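Local coordinates for protein DNA polymerase (Bacillus phage phi29, PDB 2PY5) that replicates the viral DNA by protein-primed, strand-displacing synthesis with high processivity and fidelity, and proofreads with a 3'-5' exonuclease activity, at residues T140-D145 / E162-K167; S10-T15 / N168-I173; W25-M30 / E37-N42. The protein carries 2 engineered substitutions. All blocks are in the same frame, centred on the assembly; numbering follows the deposited sequence.

Contact 1 of 3, residues T140-D145 / E162-K167; sequences TVLKGD and EYAYIK
Y165 of helix 160-182, in the 3'-5' exonuclease domain, bonds K143 O and packs against G144 and D145 in the loop before that helix. Its OH donates a hydrogen bond of 2.6 Å to the backbone O of K143. The acceptor lies at the ring edge, close to the ring plane. The hydroxyl approaches in the carbonyl plane, on a lone pair, with a C=O...O angle of 139°. Chi1 of Y165 (-87°) sets CG beside the backbone N, opposite the carbonyl carbon. The ring lies between the helix and the loop.

The backbone of the loop curves round the end of the ring. D145 C lies over one face, nearer the rim than the centre, 3.9 Å from the ring plane. G144 O comes obliquely to CE1 of Y165, at 3.4 Å. The positive phi of G144 is one that glycine takes easily. D145 has been seen to bind magnesium in the exonuclease site of this protein, and the bonded carbonyl lies two residues before it. The first side-chain bond of D145 points away from the helix. Its side chain lies about 3 Å from that of Y148 (nearest atoms).

L142 packs beside the tyrosine. Its CB is 4.0 Å from CE1 of Y165. Its branch tip CD1 rests on the helix backbone, 3.5 Å from A164 O, and touches A164 CB at 3.9 Å. K131 NZ bonds L142 O and G144 O from helix 130-136.

Contact 2 of 3, residues S10-T15 / N168-I173; sequences SCAFET and NDIQII. Engineered in segment 10-15: A12 (natural residue Asp). With nucleotides of chain A.
E14 and D169 face each other with their side chains crossing at about a right angle. Their carboxylate planes are turned 46° apart. E14 OE2 and D169 OD2 are 4.0 Å apart, so two like charges lie close together. One water sits between them and donates to both, at 2.7 Å from E14 OE2 and 2.7 Å from D169 OD2. More acceptors surround this water than it has protons, so it cannot serve them all at once. D169 has been seen to bind magnesium in a structure of this protein.

The other oxygen of E14 turns to the DNA. The chain of E14 bends at chi2, which swings CD away from an extended course. OE1 accepts a hydrogen bond of 2.7 Å from O3' of DT7 of chain A. The same O3' accepts a bond from T15 N at 3.0 Å, with an N-H...O angle of 162°. The primer-like 3' end is thus gripped by a side chain and a backbone amide.

Toward the start of the segment A12 makes an apolar contact and S10 a hydrogen bond. CB of A12, an engineered residue that is Asp in nature, touches CG2 of I170 at 3.6 Å. S10 OG is anti to its backbone N. It donates to I170 O at 2.8 Å, in the carbonyl plane and on a lone pair. CB of I173 lies against the same hydroxyl.

Strand 10-15 and helix 168-173 run roughly antiparallel, with 148° between their directions. Together they carry E14, D169 and the altered position 12, the acidic cluster typical of the 3'-5' exonuclease site of proofreading B-family polymerases.

Contact 3 of 3, residues W25-M30 / E37-N42; sequences WAYGYM and EYKIGN
K39 lies across two tyrosines of the neighbouring strand, Y29 at its base and Y27 near CE. Its CB sits over one face of the Y29 ring, 3.9 Å from the centroid and 29° off the normal, a CH-pi contact. CG is anti to the backbone N (chi1 -174°) and comes to 3.8 Å from Y27 OH. CD is close to both Y27 OH and Y29 OH. CE, the last carbon, is 3.5 Å from Y27 OH. The chain then bends at chi4, and NZ leads away from the other strand.

Strands 24-31 and 38-41 form an antiparallel beta hairpin at the edge of the exonuclease sheet. Y27-G41 and Y29-K39 are hydrogen-bonded pairs. Y27 N to G41 O and Y29 N to K39 O are 2.9 Å; the return bonds G41 N to Y27 O and K39 N to Y29 O are 3.0 Å. G28-I40 and M30-Y38 are non-hydrogen-bonded pairs.

Y27 covers G41. The CA of G41 lies over the ring face, 3.9 Å from the centroid, and a CB there would clash with CE2 of Y27. Y27 OH bonds E46 beyond the hairpin. On the opposite face of the sheet, M30 CE touches Y38 CB at 3.9 Å, and Y38 OH bonds Y163 OH. At the turn end a water donates to E37 OE2 and lies at a longer 3.2 Å from Y29 OH; E37 OE2 also bonds Y9 OH. W25 and A26 both face E14 of the neighbouring strand 8-15, a classic beta bulge.

Contacts 1 and 2 share helix 160-182, and their centres are about 9 Å apart. N168 joins them: its OD1 is 2.9 Å from L142 N and its ND2 is 3.0 Å from T140 O. D145 of contact 1 and D169 of contact 2 have both been seen as magnesium ligands in this protein. Contacts 2 and 3 meet in one sheet, where strands 8-15 and 24-31 are neighbours; S10 N lies 2.8 Å from M30 O. W25 of contact 3 packs by E14, close to the bound DNA. Contacts 1 and 3 meet where I166 CD1 lies 3.5 Å from A26 CB, so the helix packs on the hairpin too.

Contact 1 of 3, residues T140-D145 / E162-K167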
loop_
_atom_site.group_PDB
_atom_site.type_symbol
_atom_site.label_atom_id
_atom_site.label_comp_id
_atom_site.label_asym_id
_atom_site.label_seq_id
_atom_site.Cartn_x
_atom_site.Cartn_y
_atom_site.Cartn_z
ATOM N N THR F 140 18.747 -9.833 -12.287
ATOM C CA THR F 140 20.084 -9.266 -12.102
ATOM C C THR F 140 19.996 -7.803 -11.693
ATOM O O THR F 140 19.256 -7.034 -12.296
ATOM C CB THR F 140 20.931 -9.378 -13.382
ATOM O OG1 THR F 140 21.030 -10.752 -13.771
ATOM C CG2 THR F 140 22.333 -8.824 -13.152
ATOM N N VAL F 141 20.748 -7.433 -10.658
ATOM C CA VAL F 141 20.796 -6.051 -10.188
ATOM C C VAL F 141 22.226 -5.664 -9.832
ATOM O O VAL F 141 22.950 -6.439 -9.207
ATOM C CB VAL F 141 19.865 -5.811 -8.968
ATOM C CG1 VAL F 141 20.203 -6.764 -7.831
ATOM C CG2 VAL F 141 19.946 -4.348 -8.508
ATOM N N LEU F 142 22.628 -4.466 -10.246
ATOM C CA LEU F 142 23.965 -3.955 -9.946
ATOM C C LEU F 142 23.993 -3.360 -8.539
ATOM O O LEU F 142 23.020 -2.727 -8.098
ATOM C CB LEU F 142 24.380 -2.901 -10.977
ATOM C CG LEU F 142 24.448 -3.373 -12.438
ATOM C CD1 LEU F 142 24.886 -2.229 -13.358
ATOM C CD2 LEU F 142 25.377 -4.565 -12.600
ATOM N N LYS F 143 25.105 -3.575 -7.837
ATOM C CA LYS F 143 25.280 -3.067 -6.477
ATOM C C LYS F 143 25.509 -1.559 -6.476
ATOM O O LYS F 143 26.261 -1.034 -7.305
ATOM C CB LYS F 143 26.470 -3.743 -5.792
ATOM C CG LYS F 143 26.211 -5.145 -5.281
ATOM C CD LYS F 143 27.464 -5.690 -4.600
ATOM C CE LYS F 143 27.223 -7.054 -3.969
ATOM N NZ LYS F 143 28.455 -7.578 -3.301
ATOM N N GLY F 144 24.862 -0.878 -5.530
ATOM C CA GLY F 144 25.058 0.551 -5.322
ATOM C C GLY F 144 24.063 1.423 -6.060
ATOM O O GLY F 144 23.136 0.931 -6.720
ATOM N N ASP F 145 24.266 2.732 -5.937
ATOM C CA ASP F 145 23.408 3.723 -6.566
ATOM C C ASP F 145 24.233 4.657 -7.433
ATOM O O ASP F 145 25.457 4.701 -7.342
ATOM C CB ASP F 145 22.695 4.570 -5.504
ATOM C CG ASP F 145 21.770 3.757 -4.611
ATOM O OD1 ASP F 145 21.200 2.739 -5.071
ATOM O OD2 ASP F 145 21.605 4.163 -3.440
ATOM N N GLU F 162 27.463 4.968 -15.091
ATOM C CA GLU F 162 26.117 5.537 -15.048
ATOM C C GLU F 162 25.195 4.859 -16.067
ATOM O O GLU F 162 24.034 4.557 -15.773
ATOM C CB GLU F 162 26.177 7.039 -15.324
ATOM C CG GLU F 162 26.832 7.824 -14.204
ATOM C CD GLU F 162 27.258 9.228 -14.630
ATOM O OE1 GLU F 162 27.251 9.542 -15.843
ATOM O OE2 GLU F 162 27.598 10.017 -13.744
ATOM N N TYR F 163 25.723 4.635 -17.267
ATOM C CA TYR F 163 25.001 3.974 -18.363
ATOM C C TYR F 163 24.555 2.575 -17.946
ATOM O O TYR F 163 23.421 2.181 -18.191
ATOM C CB TYR F 163 25.923 3.906 -19.589
ATOM C CG TYR F 163 25.309 3.397 -20.885
ATOM C CD1 TYR F 163 24.960 4.273 -21.906
ATOM C CD2 TYR F 163 25.134 2.024 -21.109
ATOM C CE1 TYR F 163 24.432 3.805 -23.110
ATOM C CE2 TYR F 163 24.594 1.551 -22.294
ATOM C CZ TYR F 163 24.250 2.445 -23.295
ATOM O OH TYR F 163 23.732 1.980 -24.476
ATOM N N ALA F 164 25.462 1.842 -17.312
ATOM C CA ALA F 164 25.175 0.484 -16.839
ATOM C C ALA F 164 24.083 0.476 -15.774
ATOM O O ALA F 164 23.214 -0.405 -15.776
ATOM C CB ALA F 164 26.456 -0.164 -16.309
ATOM N N TYR F 165 24.118 1.448 -14.859
ATOM C CA TYR F 165 23.080 1.558 -13.831
ATOM C C TYR F 165 21.704 1.828 -14.448
ATOM O O TYR F 165 20.698 1.244 -14.045
ATOM C CB TYR F 165 23.393 2.685 -12.839
ATOM C CG TYR F 165 24.268 2.308 -11.668
ATOM C CD1 TYR F 165 23.932 1.249 -10.826
ATOM C CD2 TYR F 165 25.418 3.042 -11.374
ATOM C CE1 TYR F 165 24.735 0.912 -9.743
ATOM C CE2 TYR F 165 26.221 2.717 -10.289
ATOM C CZ TYR F 165 25.874 1.652 -9.478
ATOM O OH TYR F 165 26.671 1.325 -8.402
ATOM N N ILE F 166 21.661 2.736 -15.417
ATOM C CA ILE F 166 20.413 3.107 -16.064
ATOM C C ILE F 166 19.850 1.915 -16.844
ATOM O O ILE F 166 18.659 1.602 -16.754
ATOM C CB ILE F 166 20.609 4.345 -16.998
ATOM C CG1 ILE F 166 21.032 5.572 -16.175
ATOM C CG2 ILE F 166 19.314 4.633 -17.793
ATOM C CD1 ILE F 166 21.684 6.693 -17.010
ATOM N N LYS F 167 20.712 1.236 -17.587
ATOM C CA LYS F 167 20.320 0.055 -18.337
ATOM C C LYS F 167 19.784 -1.038 -17.404
ATOM O O LYS F 167 18.794 -1.708 -17.715
ATOM C CB LYS F 167 21.507 -0.488 -19.132
ATOM C CG LYS F 167 21.111 -1.513 -20.163
ATOM C CD LYS F 167 22.299 -2.006 -20.914
ATOM C CE LYS F 167 21.913 -3.102 -21.875
ATOM N NZ LYS F 167 23.082 -3.585 -22.654
#

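Contact 2 of 3, residues S10-T15 / N168-I173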
loop_
_atom_site.group_PDB
_atom_site.type_symbol
_atom_site.label_atom_id
_atom_site.label_comp_id
_atom_site.label_asym_id
_atom_site.label_seq_id
_atom_site.Cartn_x
_atom_site.Cartn_y
_atom_site.Cartn_z
ATOM N N SER F 10 9.901 -0.038 -21.009
ATOM C CA SER F 10 10.338 0.353 -19.678
ATOM C C SER F 10 11.301 1.531 -19.769
ATOM O O SER F 10 12.303 1.452 -20.478
ATOM C CB SER F 10 11.077 -0.822 -19.036
ATOM O OG SER F 10 11.574 -0.462 -17.774
ATOM N N CYS F 11 10.996 2.599 -19.029
ATOM C CA CYS F 11 11.737 3.869 -19.124
ATOM C C CYS F 11 12.222 4.384 -17.780
ATOM O O CYS F 11 11.681 4.052 -16.749
ATOM C CB CYS F 11 10.813 4.918 -19.731
ATOM S SG CYS F 11 10.185 4.517 -21.378
ATOM N N ALA F 12 13.254 5.223 -17.802
ATOM C CA ALA F 12 13.728 5.888 -16.589
ATOM C C ALA F 12 14.424 7.185 -16.945
ATOM O O ALA F 12 14.948 7.339 -18.055
ATOM C CB ALA F 12 14.695 5.002 -15.835
ATOM N N PHE F 13 14.408 8.117 -15.990
ATOM C CA PHE F 13 15.226 9.329 -16.061
ATOM C C PHE F 13 16.190 9.393 -14.884
ATOM O O PHE F 13 15.878 8.934 -13.775
ATOM C CB PHE F 13 14.368 10.581 -15.929
ATOM C CG PHE F 13 13.383 10.829 -17.056
ATOM C CD1 PHE F 13 12.204 11.483 -16.777
ATOM C CD2 PHE F 13 13.647 10.466 -18.371
ATOM C CE1 PHE F 13 11.303 11.790 -17.763
ATOM C CE2 PHE F 13 12.747 10.751 -19.366
ATOM C CZ PHE F 13 11.557 11.413 -19.058
ATOM N N GLU F 14 17.362 9.983 -15.117
ATOM C CA GLU F 14 18.205 10.489 -14.033
ATOM C C GLU F 14 18.133 12.001 -14.122
ATOM O O GLU F 14 18.128 12.572 -15.219
ATOM C CB GLU F 14 19.645 9.999 -14.128
ATOM C CG GLU F 14 19.808 8.491 -14.228
ATOM C CD GLU F 14 19.339 7.720 -12.989
ATOM O OE1 GLU F 14 19.172 8.306 -11.896
ATOM O OE2 GLU F 14 19.155 6.491 -13.123
ATOM N N THR F 15 18.073 12.657 -12.962
ATOM C CA THR F 15 17.749 14.074 -12.923
ATOM C C THR F 15 18.701 14.841 -12.001
ATOM O O THR F 15 19.284 14.279 -11.085
ATOM C CB THR F 15 16.295 14.277 -12.455
ATOM O OG1 THR F 15 16.162 13.756 -11.128
ATOM C CG2 THR F 15 15.308 13.549 -13.376
ATOM N N ASN F 168 20.434 -1.211 -16.260
ATOM C CA ASN F 168 20.005 -2.222 -15.284
ATOM C C ASN F 168 18.636 -1.861 -14.712
ATOM O O ASN F 168 17.750 -2.727 -14.596
ATOM C CB ASN F 168 21.040 -2.344 -14.163
ATOM C CG ASN F 168 20.665 -3.374 -13.126
ATOM O OD1 ASN F 168 20.723 -3.105 -11.922
ATOM N ND2 ASN F 168 20.289 -4.571 -13.579
ATOM N N ASP F 169 18.454 -0.594 -14.344
ATOM C CA ASP F 169 17.161 -0.137 -13.810
ATOM C C ASP F 169 16.014 -0.407 -14.765
ATOM O O ASP F 169 14.988 -0.964 -14.362
ATOM C CB ASP F 169 17.169 1.360 -13.499
ATOM C CG ASP F 169 17.875 1.695 -12.213
ATOM O OD1 ASP F 169 18.345 0.774 -11.514
ATOM O OD2 ASP F 169 17.950 2.905 -11.898
ATOM N N ILE F 170 16.160 -0.003 -16.025
ATOM C CA ILE F 170 15.068 -0.212 -16.989
ATOM C C ILE F 170 14.887 -1.698 -17.330
ATOM O O ILE F 170 13.780 -2.134 -17.597
ATOM C CB ILE F 170 15.213 0.660 -18.270
ATOM C CG1 ILE F 170 16.449 0.279 -19.114
ATOM C CG2 ILE F 170 15.245 2.143 -17.869
ATOM C CD1 ILE F 170 16.687 1.239 -20.299
ATOM N N GLN F 171 15.957 -2.487 -17.282
ATOM C CA GLN F 171 15.858 -3.905 -17.614
ATOM C C GLN F 171 15.193 -4.689 -16.487
ATOM O O GLN F 171 14.484 -5.648 -16.758
ATOM C CB GLN F 171 17.232 -4.501 -17.955
ATOM C CG GLN F 171 17.142 -5.963 -18.394
ATOM C CD GLN F 171 18.402 -6.508 -19.038
ATOM O OE1 GLN F 171 18.618 -7.723 -19.060
ATOM N NE2 GLN F 171 19.224 -5.629 -19.574
ATOM N N ILE F 172 15.431 -4.299 -15.234
ATOM C CA ILE F 172 14.746 -4.960 -14.103
ATOM C C ILE F 172 13.226 -4.827 -14.276
ATOM O O ILE F 172 12.490 -5.823 -14.186
ATOM C CB ILE F 172 15.171 -4.363 -12.751
ATOM C CG1 ILE F 172 16.586 -4.816 -12.396
ATOM C CG2 ILE F 172 14.176 -4.781 -11.630
ATOM C CD1 ILE F 172 17.271 -3.919 -11.390
ATOM N N ILE F 173 12.762 -3.603 -14.517
ATOM C CA ILE F 173 11.330 -3.361 -14.686
ATOM C C ILE F 173 10.802 -4.031 -15.981
ATOM O O ILE F 173 9.726 -4.616 -15.971
ATOM C CB ILE F 173 10.988 -1.862 -14.612
ATOM C CG1 ILE F 173 11.274 -1.313 -13.199
ATOM C CG2 ILE F 173 9.530 -1.630 -14.992
ATOM C CD1 ILE F 173 10.527 -2.033 -12.038
ATOM P P DT A 7 15.858 6.706 -8.986
ATOM O OP1 DT A 7 16.368 6.035 -10.192
ATOM O OP2 DT A 7 16.246 6.217 -7.648
ATOM O "O5'" DT A 7 16.255 8.254 -8.994
ATOM C "C5'" DT A 7 15.920 9.097 -10.086
ATOM C "C4'" DT A 7 16.463 10.484 -9.791
ATOM O "O4'" DT A 7 15.890 10.968 -8.561
ATOM C "C3'" DT A 7 17.974 10.579 -9.567
ATOM O "O3'" DT A 7 18.709 10.710 -10.792
ATOM C "C2'" DT A 7 18.059 11.864 -8.755
ATOM C "C1'" DT A 7 16.811 11.811 -7.893
ATOM N N1 DT A 7 17.043 11.287 -6.498
ATOM C C2 DT A 7 17.459 12.187 -5.548
ATOM O O2 DT A 7 17.652 13.366 -5.783
ATOM N N3 DT A 7 17.643 11.663 -4.299
ATOM C C4 DT A 7 17.453 10.352 -3.911
ATOM O O4 DT A 7 17.653 9.989 -2.747
ATOM C C5 DT A 7 17.016 9.456 -4.952
ATOM C C7 DT A 7 16.775 8.009 -4.639
ATOM C C6 DT A 7 16.828 9.950 -6.188
HETATM O O HOH W 1 18.884 5.138 -10.801
#

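Contact 3 of 3, residues W25-M30 / E37-N42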
loop_
_atom_site.group_PDB
_atom_site.type_symbol
_atom_site.label_atom_id
_atom_site.label_comp_id
_atom_site.label_asym_id
_atom_site.label_seq_id
_atom_site.Cartn_x
_atom_site.Cartn_y
_atom_site.Cartn_z
ATOM N N TRP F 25 19.150 14.621 -16.915
ATOM C CA TRP F 25 20.491 14.484 -17.498
ATOM C C TRP F 25 20.709 13.144 -18.196
ATOM O O TRP F 25 21.671 12.983 -18.931
ATOM C CB TRP F 25 21.607 14.768 -16.480
ATOM C CG TRP F 25 21.722 13.804 -15.316
ATOM C CD1 TRP F 25 21.220 13.992 -14.070
ATOM C CD2 TRP F 25 22.424 12.556 -15.287
ATOM N NE1 TRP F 25 21.569 12.946 -13.254
ATOM C CE2 TRP F 25 22.304 12.044 -13.977
ATOM C CE3 TRP F 25 23.165 11.829 -16.232
ATOM C CZ2 TRP F 25 22.863 10.819 -13.597
ATOM C CZ3 TRP F 25 23.732 10.613 -15.847
ATOM C CH2 TRP F 25 23.577 10.124 -14.538
ATOM N N ALA F 26 19.808 12.187 -17.961
ATOM C CA ALA F 26 19.827 10.921 -18.691
ATOM C C ALA F 26 18.432 10.341 -18.814
ATOM O O ALA F 26 17.607 10.520 -17.928
ATOM C CB ALA F 26 20.745 9.906 -18.013
ATOM N N TYR F 27 18.171 9.680 -19.943
ATOM C CA TYR F 27 16.980 8.858 -20.109
ATOM C C TYR F 27 17.399 7.479 -20.590
ATOM O O TYR F 27 18.466 7.307 -21.188
ATOM C CB TYR F 27 16.011 9.467 -21.128
ATOM C CG TYR F 27 16.466 9.361 -22.584
ATOM C CD1 TYR F 27 16.286 8.183 -23.321
ATOM C CD2 TYR F 27 17.092 10.431 -23.222
ATOM C CE1 TYR F 27 16.706 8.090 -24.660
ATOM C CE2 TYR F 27 17.497 10.340 -24.550
ATOM C CZ TYR F 27 17.304 9.155 -25.261
ATOM O OH TYR F 27 17.720 9.050 -26.580
ATOM N N GLY F 28 16.525 6.505 -20.360
ATOM C CA GLY F 28 16.673 5.186 -20.944
ATOM C C GLY F 28 15.296 4.678 -21.291
ATOM O O GLY F 28 14.329 4.940 -20.563
ATOM N N TYR F 29 15.204 3.970 -22.413
ATOM C CA TYR F 29 14.034 3.138 -22.729
ATOM C C TYR F 29 14.451 1.764 -23.198
ATOM O O TYR F 29 15.495 1.609 -23.785
ATOM C CB TYR F 29 13.091 3.807 -23.748
ATOM C CG TYR F 29 13.625 3.993 -25.154
ATOM C CD1 TYR F 29 13.723 2.908 -26.047
ATOM C CD2 TYR F 29 13.993 5.250 -25.609
ATOM C CE1 TYR F 29 14.197 3.076 -27.343
ATOM C CE2 TYR F 29 14.465 5.427 -26.906
ATOM C CZ TYR F 29 14.553 4.328 -27.772
ATOM O OH TYR F 29 15.026 4.481 -29.059
ATOM N N MET F 30 13.615 0.764 -22.910
ATOM C CA MET F 30 13.894 -0.619 -23.283
ATOM C C MET F 30 12.569 -1.316 -23.598
ATOM O O MET F 30 11.648 -1.275 -22.800
ATOM C CB MET F 30 14.625 -1.357 -22.150
ATOM C CG MET F 30 14.886 -2.825 -22.454
ATOM S SD MET F 30 15.919 -3.677 -21.250
ATOM C CE MET F 30 17.540 -3.089 -21.702
ATOM N N GLU F 37 16.301 -4.160 -27.720
ATOM C CA GLU F 37 15.984 -2.842 -28.280
ATOM C C GLU F 37 15.913 -1.820 -27.153
ATOM O O GLU F 37 14.951 -1.804 -26.366
ATOM C CB GLU F 37 14.639 -2.853 -29.013
ATOM C CG GLU F 37 14.315 -1.518 -29.673
ATOM C CD GLU F 37 12.855 -1.336 -30.002
ATOM O OE1 GLU F 37 12.139 -2.350 -30.187
ATOM O OE2 GLU F 37 12.429 -0.165 -30.096
ATOM N N TYR F 38 16.933 -0.976 -27.074
ATOM C CA TYR F 38 17.015 -0.015 -25.998
ATOM C C TYR F 38 17.882 1.169 -26.405
ATOM O O TYR F 38 18.674 1.078 -27.335
ATOM C CB TYR F 38 17.551 -0.691 -24.724
ATOM C CG TYR F 38 19.051 -0.796 -24.680
ATOM C CD1 TYR F 38 19.799 0.151 -23.999
ATOM C CD2 TYR F 38 19.714 -1.813 -25.330
ATOM C CE1 TYR F 38 21.151 0.090 -23.952
ATOM C CE2 TYR F 38 21.092 -1.888 -25.293
ATOM C CZ TYR F 38 21.804 -0.922 -24.604
ATOM O OH TYR F 38 23.180 -0.974 -24.552
ATOM N N LYS F 39 17.706 2.278 -25.700
ATOM C CA LYS F 39 18.530 3.446 -25.931
ATOM C C LYS F 39 18.662 4.264 -24.657
ATOM O O LYS F 39 17.697 4.438 -23.908
ATOM C CB LYS F 39 17.944 4.305 -27.050
ATOM C CG LYS F 39 18.873 5.480 -27.421
ATOM C CD LYS F 39 18.599 6.087 -28.785
ATOM C CE LYS F 39 19.505 7.311 -29.040
ATOM N NZ LYS F 39 20.941 6.956 -29.314
ATOM N N ILE F 40 19.878 4.730 -24.410
ATOM C CA ILE F 40 20.163 5.659 -23.324
ATOM C C ILE F 40 20.799 6.915 -23.912
ATOM O O ILE F 40 21.707 6.830 -24.746
ATOM C CB ILE F 40 21.087 5.000 -22.281
ATOM C CG1 ILE F 40 20.327 3.877 -21.563
ATOM C CG2 ILE F 40 21.617 6.028 -21.274
ATOM C CD1 ILE F 40 21.213 2.889 -20.864
ATOM N N GLY F 41 20.313 8.079 -23.477
ATOM C CA GLY F 41 20.791 9.363 -23.979
ATOM C C GLY F 41 20.753 10.429 -22.903
ATOM O O GLY F 41 20.308 10.171 -21.779
ATOM N N ASN F 42 21.188 11.637 -23.258
ATOM C CA ASN F 42 21.339 12.707 -22.276
ATOM C C ASN F 42 20.482 13.937 -22.573
ATOM O O ASN F 42 20.760 15.020 -22.083
ATOM C CB ASN F 42 22.820 13.073 -22.111
ATOM C CG ASN F 42 23.386 13.833 -23.301
ATOM O OD1 ASN F 42 22.714 13.987 -24.332
ATOM N ND2 ASN F 42 24.631 14.334 -23.165
HETATM O O HOH W 2 13.802 2.105 -30.844
#